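Long-range contact in putative lipase (Bacteroides thetaiotaomicron VPI-5482, PDB 3BZW), which probably acts as an SGNH-type (GDSL-like) esterase or lipase, perhaps with lysophospholipase activity: residues V219-Y232 with R240-T254. Sequence-based numbering, arbitrary orientation.
Sequences VTGMNPMVEEQLIY and RLHPDTKGQERMART. With ACT (acetate ion), chain G.
A trans first torsion (chi1 174°) and a chain extended from CG to NE carry the guanidinium of Arg250 off the helix to Tyr232, whose chi1 of -70° brings its ring beside Gly247 and the arginine's CD. Arg250 CD packs 3.4 Å from Tyr232 CZ, and Arg250 NH1 donates to Tyr232 OH (2.8 Å), which lies in the guanidinium plane although ring and guanidinium are nearly perpendicular (83°). Arg250 NE donates to Thr220 O at 2.8 Å, almost in line with the carbonyl but bent at the hydrogen (135°). Arginine's several N-H groups suit this place: NH2 also donates to a water that in turn donates to Val219 O, and to Lys161 O of the second subunit; an alanine here would probably leave Thr220 O and Tyr232 OH without these donors and open a gap beside the ring. Met222, modelled as selenomethionine, runs opposite to Arg250; its bent, unbranched chain places SE 3.9 Å from Met251 CG. At Gly247 a beta carbon would run into Tyr232 O, which accepts from Asp244 N (2.9 Å). Asp244 suits the N-cap because its short carboxylate lets OD1 accept from Gly247 N. Just before, His242 NE2 donates to acetate O (2.9 Å), and ND1 is hydrogen-bonded to Asp239; Ser35 N, Gly68 N and Asn99 ND2 also bind the acetate, consistent with the His-Asp pair and oxyanion hole of SGNH hydrolases.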
ATOM      1  N   VAL A 219      -1.854 -11.962 -25.440  1.00  5.40           N
ATOM      2  CA  VAL A 219      -0.872 -12.544 -26.356  1.00  4.35           C
ATOM      3  C   VAL A 219      -0.984 -12.265 -27.851  1.00  4.08           C
ATOM      4  O   VAL A 219       0.026 -12.329 -28.557  1.00  4.42           O
ATOM      5  CB  VAL A 219      -0.733 -14.070 -26.140  1.00  6.03           C
ATOM      6  CG1 VAL A 219      -0.242 -14.336 -24.719  1.00  7.93           C
ATOM      7  CG2 VAL A 219      -2.057 -14.775 -26.395  1.00  4.40           C
ATOM      8  N   THR A 220      -2.178 -11.951 -28.348  1.00  3.14           N
ATOM      9  CA  THR A 220      -2.320 -11.645 -29.775  1.00  4.32           C
ATOM     10  C   THR A 220      -1.620 -10.315 -30.063  1.00  4.04           C
ATOM     11  O   THR A 220      -1.178 -10.058 -31.186  1.00  2.25           O
ATOM     12  CB  THR A 220      -3.800 -11.506 -30.204  1.00  5.11           C
ATOM     13  OG1 THR A 220      -4.416 -10.441 -29.471  1.00  5.49           O
ATOM     14  CG2 THR A 220      -4.557 -12.800 -29.946  1.00  4.82           C
ATOM     15  N   GLY A 221      -1.529  -9.472 -29.037  1.00  4.27           N
ATOM     16  CA  GLY A 221      -0.889  -8.178 -29.191  1.00  4.01           C
ATOM     17  C   GLY A 221      -1.692  -7.250 -30.087  1.00  5.20           C
ATOM     18  O   GLY A 221      -1.166  -6.272 -30.608  1.00  3.94           O
HETATM   19  N   MSE A 222      -2.971  -7.556 -30.265  1.00  4.45           N
HETATM   20  CA  MSE A 222      -3.838  -6.749 -31.121  1.00  5.56           C
HETATM   21  C   MSE A 222      -4.791  -5.856 -30.323  1.00  5.15           C
HETATM   22  O   MSE A 222      -5.701  -6.350 -29.658  1.00  6.38           O
HETATM   23  CB  MSE A 222      -4.641  -7.667 -32.056  1.00  6.45           C
HETATM   24  CG  MSE A 222      -3.807  -8.327 -33.152  1.00  8.45           C
HETATM   25 SE   MSE A 222      -4.655  -9.877 -33.983  1.00 17.93          SE
HETATM   26  CE  MSE A 222      -6.465  -9.192 -34.129  1.00 10.99           C
ATOM     27  N   ASN A 223      -4.587  -4.542 -30.407  1.00  4.81           N
ATOM     28  CA  ASN A 223      -5.435  -3.585 -29.692  1.00  4.05           C
ATOM     29  C   ASN A 223      -5.976  -2.521 -30.646  1.00  4.61           C
ATOM     30  O   ASN A 223      -5.257  -1.594 -31.025  1.00  5.31           O
ATOM     31  CB  ASN A 223      -4.628  -2.903 -28.581  1.00  4.72           C
ATOM     32  CG  ASN A 223      -5.494  -2.074 -27.648  1.00  5.88           C
ATOM     33  OD1 ASN A 223      -6.649  -1.765 -27.956  1.00  6.02           O
ATOM     34  ND2 ASN A 223      -4.934  -1.701 -26.503  1.00  5.70           N
ATOM     35  N   PRO A 224      -7.258  -2.632 -31.038  1.00  4.20           N
ATOM     36  CA  PRO A 224      -7.857  -1.655 -31.951  1.00  5.34           C
ATOM     37  C   PRO A 224      -7.961  -0.241 -31.362  1.00  6.71           C
ATOM     38  O   PRO A 224      -8.287   0.708 -32.075  1.00  4.94           O
ATOM     39  CB  PRO A 224      -9.219  -2.275 -32.276  1.00  4.71           C
ATOM     40  CG  PRO A 224      -9.567  -2.991 -31.009  1.00  4.99           C
ATOM     41  CD  PRO A 224      -8.250  -3.640 -30.618  1.00  4.09           C
HETATM   42  N   MSE A 225      -7.682  -0.104 -30.067  1.00  6.81           N
HETATM   43  CA  MSE A 225      -7.727   1.207 -29.430  1.00  6.47           C
HETATM   44  C   MSE A 225      -6.504   2.018 -29.854  1.00  6.66           C
HETATM   45  O   MSE A 225      -6.443   3.225 -29.640  1.00  6.64           O
HETATM   46  CB  MSE A 225      -7.786   1.070 -27.904  1.00  7.39           C
HETATM   47  CG  MSE A 225      -9.112   0.534 -27.381  1.00  8.27           C
HETATM   48 SE   MSE A 225     -10.671   1.584 -27.918  1.00 17.74          SE
HETATM   49  CE  MSE A 225     -10.473   3.051 -26.666  1.00 14.76           C
ATOM     50  N   VAL A 226      -5.524   1.334 -30.437  1.00  6.28           N
ATOM     51  CA  VAL A 226      -4.322   1.979 -30.951  1.00  6.69           C
ATOM     52  C   VAL A 226      -4.557   2.010 -32.459  1.00  7.32           C
ATOM     53  O   VAL A 226      -4.478   0.979 -33.124  1.00  7.95           O
ATOM     54  CB  VAL A 226      -3.046   1.156 -30.637  1.00  7.88           C
ATOM     55  CG1 VAL A 226      -1.818   1.848 -31.235  1.00  8.71           C
ATOM     56  CG2 VAL A 226      -2.883   0.996 -29.134  1.00  8.37           C
ATOM     57  N   GLU A 227      -4.871   3.194 -32.977  1.00  7.91           N
ATOM     58  CA  GLU A 227      -5.169   3.395 -34.392  1.00  9.79           C
ATOM     59  C   GLU A 227      -4.281   2.655 -35.380  1.00  7.95           C
ATOM     60  O   GLU A 227      -4.776   2.081 -36.348  1.00  6.01           O
ATOM     61  CB  GLU A 227      -5.153   4.888 -34.718  1.00 14.43           C
ATOM     62  CG  GLU A 227      -6.419   5.622 -34.305  1.00 24.87           C
ATOM     63  CD  GLU A 227      -6.274   7.131 -34.412  1.00 29.96           C
ATOM     64  OE1 GLU A 227      -5.616   7.601 -35.368  1.00 31.28           O
ATOM     65  OE2 GLU A 227      -6.826   7.846 -33.547  1.00 35.10           O
ATOM     66  N   GLU A 228      -2.973   2.678 -35.142  1.00  6.69           N
ATOM     67  CA  GLU A 228      -2.028   2.014 -36.033  1.00  5.66           C
ATOM     68  C   GLU A 228      -2.268   0.506 -36.154  1.00  4.74           C
ATOM     69  O   GLU A 228      -1.882  -0.109 -37.149  1.00  4.52           O
ATOM     70  CB  GLU A 228      -0.591   2.273 -35.569  1.00  6.20           C
ATOM     71  CG  GLU A 228      -0.111   3.726 -35.702  1.00  9.02           C
ATOM     72  CD  GLU A 228      -0.854   4.699 -34.798  1.00 11.13           C
ATOM     73  OE1 GLU A 228      -1.223   4.311 -33.672  1.00  5.94           O
ATOM     74  OE2 GLU A 228      -1.049   5.865 -35.208  1.00 13.30           O
ATOM     75  N   GLN A 229      -2.903  -0.097 -35.152  1.00  4.44           N
ATOM     76  CA  GLN A 229      -3.164  -1.537 -35.210  1.00  2.44           C
ATOM     77  C   GLN A 229      -4.511  -1.896 -35.841  1.00  3.98           C
ATOM     78  O   GLN A 229      -4.902  -3.071 -35.868  1.00  2.79           O
ATOM     79  CB  GLN A 229      -3.056  -2.160 -33.811  1.00  3.60           C
ATOM     80  CG  GLN A 229      -1.653  -2.090 -33.228  1.00  2.58           C
ATOM     81  CD  GLN A 229      -1.405  -3.128 -32.141  1.00  4.79           C
ATOM     82  OE1 GLN A 229      -2.035  -3.104 -31.079  1.00  4.22           O
ATOM     83  NE2 GLN A 229      -0.484  -4.052 -32.409  1.00  3.46           N
ATOM     84  N   LEU A 230      -5.222  -0.897 -36.356  1.00  4.63           N
ATOM     85  CA  LEU A 230      -6.513  -1.156 -36.988  1.00  5.40           C
ATOM     86  C   LEU A 230      -6.313  -1.905 -38.304  1.00  6.21           C
ATOM     87  O   LEU A 230      -7.277  -2.317 -38.951  1.00  4.07           O
ATOM     88  CB  LEU A 230      -7.284   0.154 -37.211  1.00  5.30           C
ATOM     89  CG  LEU A 230      -7.882   0.762 -35.929  1.00  7.19           C
ATOM     90  CD1 LEU A 230      -8.521   2.117 -36.221  1.00  8.62           C
ATOM     91  CD2 LEU A 230      -8.924  -0.195 -35.351  1.00  7.41           C
ATOM     92  N   ILE A 231      -5.051  -2.086 -38.689  1.00  6.19           N
ATOM     93  CA  ILE A 231      -4.717  -2.825 -39.899  1.00  5.40           C
ATOM     94  C   ILE A 231      -5.165  -4.275 -39.715  1.00  5.11           C
ATOM     95  O   ILE A 231      -5.254  -5.028 -40.679  1.00  4.72           O
ATOM     96  CB  ILE A 231      -3.192  -2.838 -40.164  1.00  4.19           C
ATOM     97  CG1 ILE A 231      -2.453  -3.324 -38.912  1.00  4.84           C
ATOM     98  CG2 ILE A 231      -2.715  -1.456 -40.580  1.00  6.09           C
ATOM     99  CD1 ILE A 231      -0.947  -3.428 -39.081  1.00  4.85           C
ATOM    100  N   TYR A 232      -5.437  -4.656 -38.468  1.00  4.74           N
ATOM    101  CA  TYR A 232      -5.876  -6.011 -38.147  1.00  3.95           C
ATOM    102  C   TYR A 232      -7.392  -6.146 -38.030  1.00  5.30           C
ATOM    103  O   TYR A 232      -7.901  -7.230 -37.739  1.00  5.06           O
ATOM    104  CB  TYR A 232      -5.248  -6.468 -36.830  1.00  4.90           C
ATOM    105  CG  TYR A 232      -3.761  -6.711 -36.904  1.00  5.04           C
ATOM    106  CD1 TYR A 232      -3.240  -7.698 -37.735  1.00  4.56           C
ATOM    107  CD2 TYR A 232      -2.875  -5.971 -36.122  1.00  4.93           C
ATOM    108  CE1 TYR A 232      -1.873  -7.951 -37.787  1.00  4.57           C
ATOM    109  CE2 TYR A 232      -1.508  -6.215 -36.163  1.00  5.59           C
ATOM    110  CZ  TYR A 232      -1.015  -7.204 -36.998  1.00  4.48           C
ATOM    111  OH  TYR A 232       0.337  -7.442 -37.051  1.00  6.03           O
ATOM    112  N   ARG A 240     -14.400  -1.779 -35.850  1.00  5.30           N
ATOM    113  CA  ARG A 240     -13.116  -1.942 -35.185  1.00  5.47           C
ATOM    114  C   ARG A 240     -13.274  -3.038 -34.134  1.00  4.18           C
ATOM    115  O   ARG A 240     -12.561  -3.061 -33.127  1.00  3.38           O
ATOM    116  CB  ARG A 240     -12.687  -0.624 -34.530  1.00  3.69           C
ATOM    117  CG  ARG A 240     -12.599   0.533 -35.511  1.00  5.59           C
ATOM    118  CD  ARG A 240     -12.048   1.791 -34.861  1.00  7.88           C
ATOM    119  NE  ARG A 240     -12.180   2.942 -35.751  1.00  9.39           N
ATOM    120  CZ  ARG A 240     -11.775   4.169 -35.453  1.00 14.45           C
ATOM    121  NH1 ARG A 240     -11.203   4.414 -34.280  1.00 13.18           N
ATOM    122  NH2 ARG A 240     -11.950   5.155 -36.326  1.00 15.00           N
ATOM    123  N   LEU A 241     -14.225  -3.936 -34.388  1.00  3.78           N
ATOM    124  CA  LEU A 241     -14.520  -5.061 -33.498  1.00  4.04           C
ATOM    125  C   LEU A 241     -14.064  -6.381 -34.117  1.00  5.49           C
ATOM    126  O   LEU A 241     -13.354  -7.163 -33.486  1.00  7.14           O
ATOM    127  CB  LEU A 241     -16.029  -5.129 -33.210  1.00  3.32           C
ATOM    128  CG  LEU A 241     -16.598  -6.415 -32.588  1.00  2.77           C
ATOM    129  CD1 LEU A 241     -16.023  -6.619 -31.186  1.00  2.99           C
ATOM    130  CD2 LEU A 241     -18.121  -6.328 -32.530  1.00  2.66           C
ATOM    131  N   HIS A 242     -14.468  -6.625 -35.359  1.00  4.47           N
ATOM    132  CA  HIS A 242     -14.095  -7.864 -36.032  1.00  6.80           C
ATOM    133  C   HIS A 242     -12.765  -7.781 -36.773  1.00  5.80           C
ATOM    134  O   HIS A 242     -12.544  -6.885 -37.590  1.00  6.19           O
ATOM    135  CB  HIS A 242     -15.188  -8.288 -37.016  1.00  6.83           C
ATOM    136  CG  HIS A 242     -16.550  -8.391 -36.401  1.00  8.66           C
ATOM    137  ND1 HIS A 242     -17.575  -7.524 -36.713  1.00 10.52           N
ATOM    138  CD2 HIS A 242     -17.060  -9.273 -35.509  1.00  9.99           C
ATOM    139  CE1 HIS A 242     -18.660  -7.871 -36.044  1.00 10.78           C
ATOM    140  NE2 HIS A 242     -18.375  -8.929 -35.306  1.00 10.67           N
ATOM    141  N   PRO A 243     -11.852  -8.718 -36.485  1.00  5.75           N
ATOM    142  CA  PRO A 243     -10.548  -8.733 -37.147  1.00  6.13           C
ATOM    143  C   PRO A 243     -10.709  -9.029 -38.641  1.00  6.53           C
ATOM    144  O   PRO A 243     -11.662  -9.711 -39.047  1.00  6.43           O
ATOM    145  CB  PRO A 243      -9.816  -9.868 -36.434  1.00  6.79           C
ATOM    146  CG  PRO A 243     -10.425  -9.864 -35.065  1.00  6.42           C
ATOM    147  CD  PRO A 243     -11.887  -9.683 -35.372  1.00  5.91           C
ATOM    148  N   ASP A 244      -9.804  -8.504 -39.460  1.00  5.25           N
ATOM    149  CA  ASP A 244      -9.859  -8.806 -40.883  1.00  5.57           C
ATOM    150  C   ASP A 244      -8.964 -10.026 -41.055  1.00  5.47           C
ATOM    151  O   ASP A 244      -8.477 -10.578 -40.064  1.00  5.32           O
ATOM    152  CB  ASP A 244      -9.359  -7.636 -41.745  1.00  4.44           C
ATOM    153  CG  ASP A 244      -7.990  -7.129 -41.336  1.00  3.47           C
ATOM    154  OD1 ASP A 244      -7.245  -7.841 -40.627  1.00  4.39           O
ATOM    155  OD2 ASP A 244      -7.647  -5.996 -41.752  1.00  4.30           O
ATOM    156  N   THR A 245      -8.748 -10.454 -42.293  1.00  4.27           N
ATOM    157  CA  THR A 245      -7.914 -11.620 -42.540  1.00  4.65           C
ATOM    158  C   THR A 245      -6.531 -11.467 -41.908  1.00  6.02           C
ATOM    159  O   THR A 245      -6.016 -12.412 -41.299  1.00  5.33           O
ATOM    160  CB  THR A 245      -7.783 -11.885 -44.059  1.00  4.94           C
ATOM    161  OG1 THR A 245      -9.038 -12.371 -44.558  1.00  2.97           O
ATOM    162  CG2 THR A 245      -6.693 -12.912 -44.339  1.00  5.65           C
ATOM    163  N   LYS A 246      -5.935 -10.283 -42.035  1.00  4.98           N
ATOM    164  CA  LYS A 246      -4.612 -10.046 -41.461  1.00  5.18           C
ATOM    165  C   LYS A 246      -4.647 -10.297 -39.952  1.00  4.97           C
ATOM    166  O   LYS A 246      -3.716 -10.877 -39.394  1.00  4.02           O
ATOM    167  CB  LYS A 246      -4.149  -8.611 -41.758  1.00  6.76           C
ATOM    168  CG  LYS A 246      -2.675  -8.334 -41.423  1.00  8.60           C
ATOM    169  CD  LYS A 246      -2.268  -6.920 -41.833  1.00  7.20           C
ATOM    170  CE  LYS A 246      -0.782  -6.666 -41.591  1.00  9.55           C
ATOM    171  NZ  LYS A 246       0.083  -7.527 -42.451  1.00  8.77           N
ATOM    172  N   GLY A 247      -5.734  -9.879 -39.301  1.00  5.13           N
ATOM    173  CA  GLY A 247      -5.870 -10.079 -37.867  1.00  4.34           C
ATOM    174  C   GLY A 247      -6.102 -11.540 -37.521  1.00  5.88           C
ATOM    175  O   GLY A 247      -5.585 -12.046 -36.522  1.00  4.40           O
ATOM    176  N   GLN A 248      -6.888 -12.216 -38.354  1.00  4.33           N
ATOM    177  CA  GLN A 248      -7.187 -13.634 -38.161  1.00  4.01           C
ATOM    178  C   GLN A 248      -5.909 -14.462 -38.292  1.00  4.03           C
ATOM    179  O   GLN A 248      -5.739 -15.471 -37.605  1.00  4.54           O
ATOM    180  CB  GLN A 248      -8.206 -14.105 -39.204  1.00  2.30           C
ATOM    181  CG  GLN A 248      -9.627 -13.589 -39.003  1.00  1.06           C
ATOM    182  CD  GLN A 248     -10.352 -14.266 -37.847  1.00  5.20           C
ATOM    183  OE1 GLN A 248      -9.953 -15.336 -37.387  1.00  5.95           O
ATOM    184  NE2 GLN A 248     -11.433 -13.648 -37.385  1.00  5.84           N
ATOM    185  N   GLU A 249      -5.012 -14.035 -39.176  1.00  5.08           N
ATOM    186  CA  GLU A 249      -3.765 -14.756 -39.377  1.00  4.43           C
ATOM    187  C   GLU A 249      -2.813 -14.548 -38.197  1.00  4.57           C
ATOM    188  O   GLU A 249      -2.115 -15.475 -37.788  1.00  3.40           O
ATOM    189  CB  GLU A 249      -3.108 -14.330 -40.700  1.00  7.39           C
ATOM    190  CG  GLU A 249      -1.766 -15.005 -40.963  1.00  8.90           C
ATOM    191  CD  GLU A 249      -1.408 -15.084 -42.442  1.00 13.08           C
ATOM    192  OE1 GLU A 249      -1.772 -14.163 -43.204  1.00 11.43           O
ATOM    193  OE2 GLU A 249      -0.745 -16.067 -42.841  1.00 13.39           O
ATOM    194  N   ARG A 250      -2.782 -13.338 -37.643  1.00  4.18           N
ATOM    195  CA  ARG A 250      -1.918 -13.087 -36.492  1.00  3.62           C
ATOM    196  C   ARG A 250      -2.472 -13.902 -35.320  1.00  4.14           C
ATOM    197  O   ARG A 250      -1.716 -14.482 -34.537  1.00  4.26           O
ATOM    198  CB  ARG A 250      -1.885 -11.590 -36.153  1.00  3.37           C
ATOM    199  CG  ARG A 250      -1.113 -11.269 -34.875  1.00  4.00           C
ATOM    200  CD  ARG A 250      -0.555  -9.853 -34.860  1.00  4.60           C
ATOM    201  NE  ARG A 250       0.157  -9.587 -33.608  1.00  5.31           N
ATOM    202  CZ  ARG A 250       1.040  -8.608 -33.434  1.00  5.18           C
ATOM    203  NH1 ARG A 250       1.337  -7.783 -34.432  1.00  1.17           N
ATOM    204  NH2 ARG A 250       1.633  -8.461 -32.254  1.00  4.66           N
HETATM  205  N   MSE A 251      -3.796 -13.959 -35.219  1.00  4.27           N
HETATM  206  CA  MSE A 251      -4.458 -14.733 -34.166  1.00  7.32           C
HETATM  207  C   MSE A 251      -4.091 -16.211 -34.289  1.00  6.59           C
HETATM  208  O   MSE A 251      -3.706 -16.855 -33.310  1.00  5.96           O
HETATM  209  CB  MSE A 251      -5.978 -14.591 -34.284  1.00  8.30           C
HETATM  210  CG  MSE A 251      -6.532 -13.266 -33.788  1.00 14.62           C
HETATM  211 SE   MSE A 251      -8.336 -12.944 -34.439  1.00 27.75          SE
HETATM  212  CE  MSE A 251      -9.168 -14.564 -33.803  1.00 21.05           C
ATOM    213  N   ALA A 252      -4.215 -16.740 -35.503  1.00  5.73           N
ATOM    214  CA  ALA A 252      -3.913 -18.145 -35.768  1.00  5.86           C
ATOM    215  C   ALA A 252      -2.455 -18.477 -35.484  1.00  5.48           C
ATOM    216  O   ALA A 252      -2.146 -19.502 -34.867  1.00  6.55           O
ATOM    217  CB  ALA A 252      -4.257 -18.489 -37.221  1.00  5.81           C
ATOM    218  N   ARG A 253      -1.551 -17.609 -35.924  1.00  6.13           N
ATOM    219  CA  ARG A 253      -0.132 -17.851 -35.699  1.00  7.03           C
ATOM    220  C   ARG A 253       0.175 -17.809 -34.201  1.00  6.49           C
ATOM    221  O   ARG A 253       1.021 -18.557 -33.703  1.00  5.15           O
ATOM    222  CB  ARG A 253       0.708 -16.809 -36.436  1.00  9.04           C
ATOM    223  CG  ARG A 253       2.104 -17.295 -36.753  1.00 13.75           C
ATOM    224  CD  ARG A 253       2.073 -18.329 -37.864  1.00 15.00           C
ATOM    225  NE  ARG A 253       3.281 -19.144 -37.860  1.00 18.88           N
ATOM    226  CZ  ARG A 253       3.544 -20.094 -38.751  1.00 20.47           C
ATOM    227  NH1 ARG A 253       2.682 -20.347 -39.730  1.00 18.40           N
ATOM    228  NH2 ARG A 253       4.665 -20.799 -38.656  1.00 19.06           N
ATOM    229  N   THR A 254      -0.516 -16.927 -33.487  1.00  5.54           N
ATOM    230  CA  THR A 254      -0.325 -16.807 -32.043  1.00  5.50           C
ATOM    231  C   THR A 254      -0.798 -18.106 -31.410  1.00  5.53           C
ATOM    232  O   THR A 254      -0.101 -18.719 -30.602  1.00  6.46           O
ATOM    233  CB  THR A 254      -1.159 -15.639 -31.471  1.00  6.03           C
ATOM    234  OG1 THR A 254      -0.672 -14.402 -32.003  1.00  5.28           O
ATOM    235  CG2 THR A 254      -1.070 -15.600 -29.948  1.00  5.50           C
TER
HETATM  236  C   ACT G 301     -19.813 -10.877 -32.655  1.00  9.06           C
HETATM  237  O   ACT G 301     -20.204  -9.965 -33.361  1.00  9.73           O
HETATM  238  OXT ACT G 301     -20.482 -11.891 -32.548  1.00  8.64           O
HETATM  239  CH3 ACT G 301     -18.497 -10.761 -31.928  1.00  7.95           C
HETATM  240  O   HOH W   1       1.814 -10.102 -29.751  1.00  3.67           O
HETATM  241  O   HOH W   2       1.526 -13.456 -30.541  1.00  7.23           O
HETATM  242  O   HOH W   3     -10.048   2.750 -32.175  1.00  8.20           O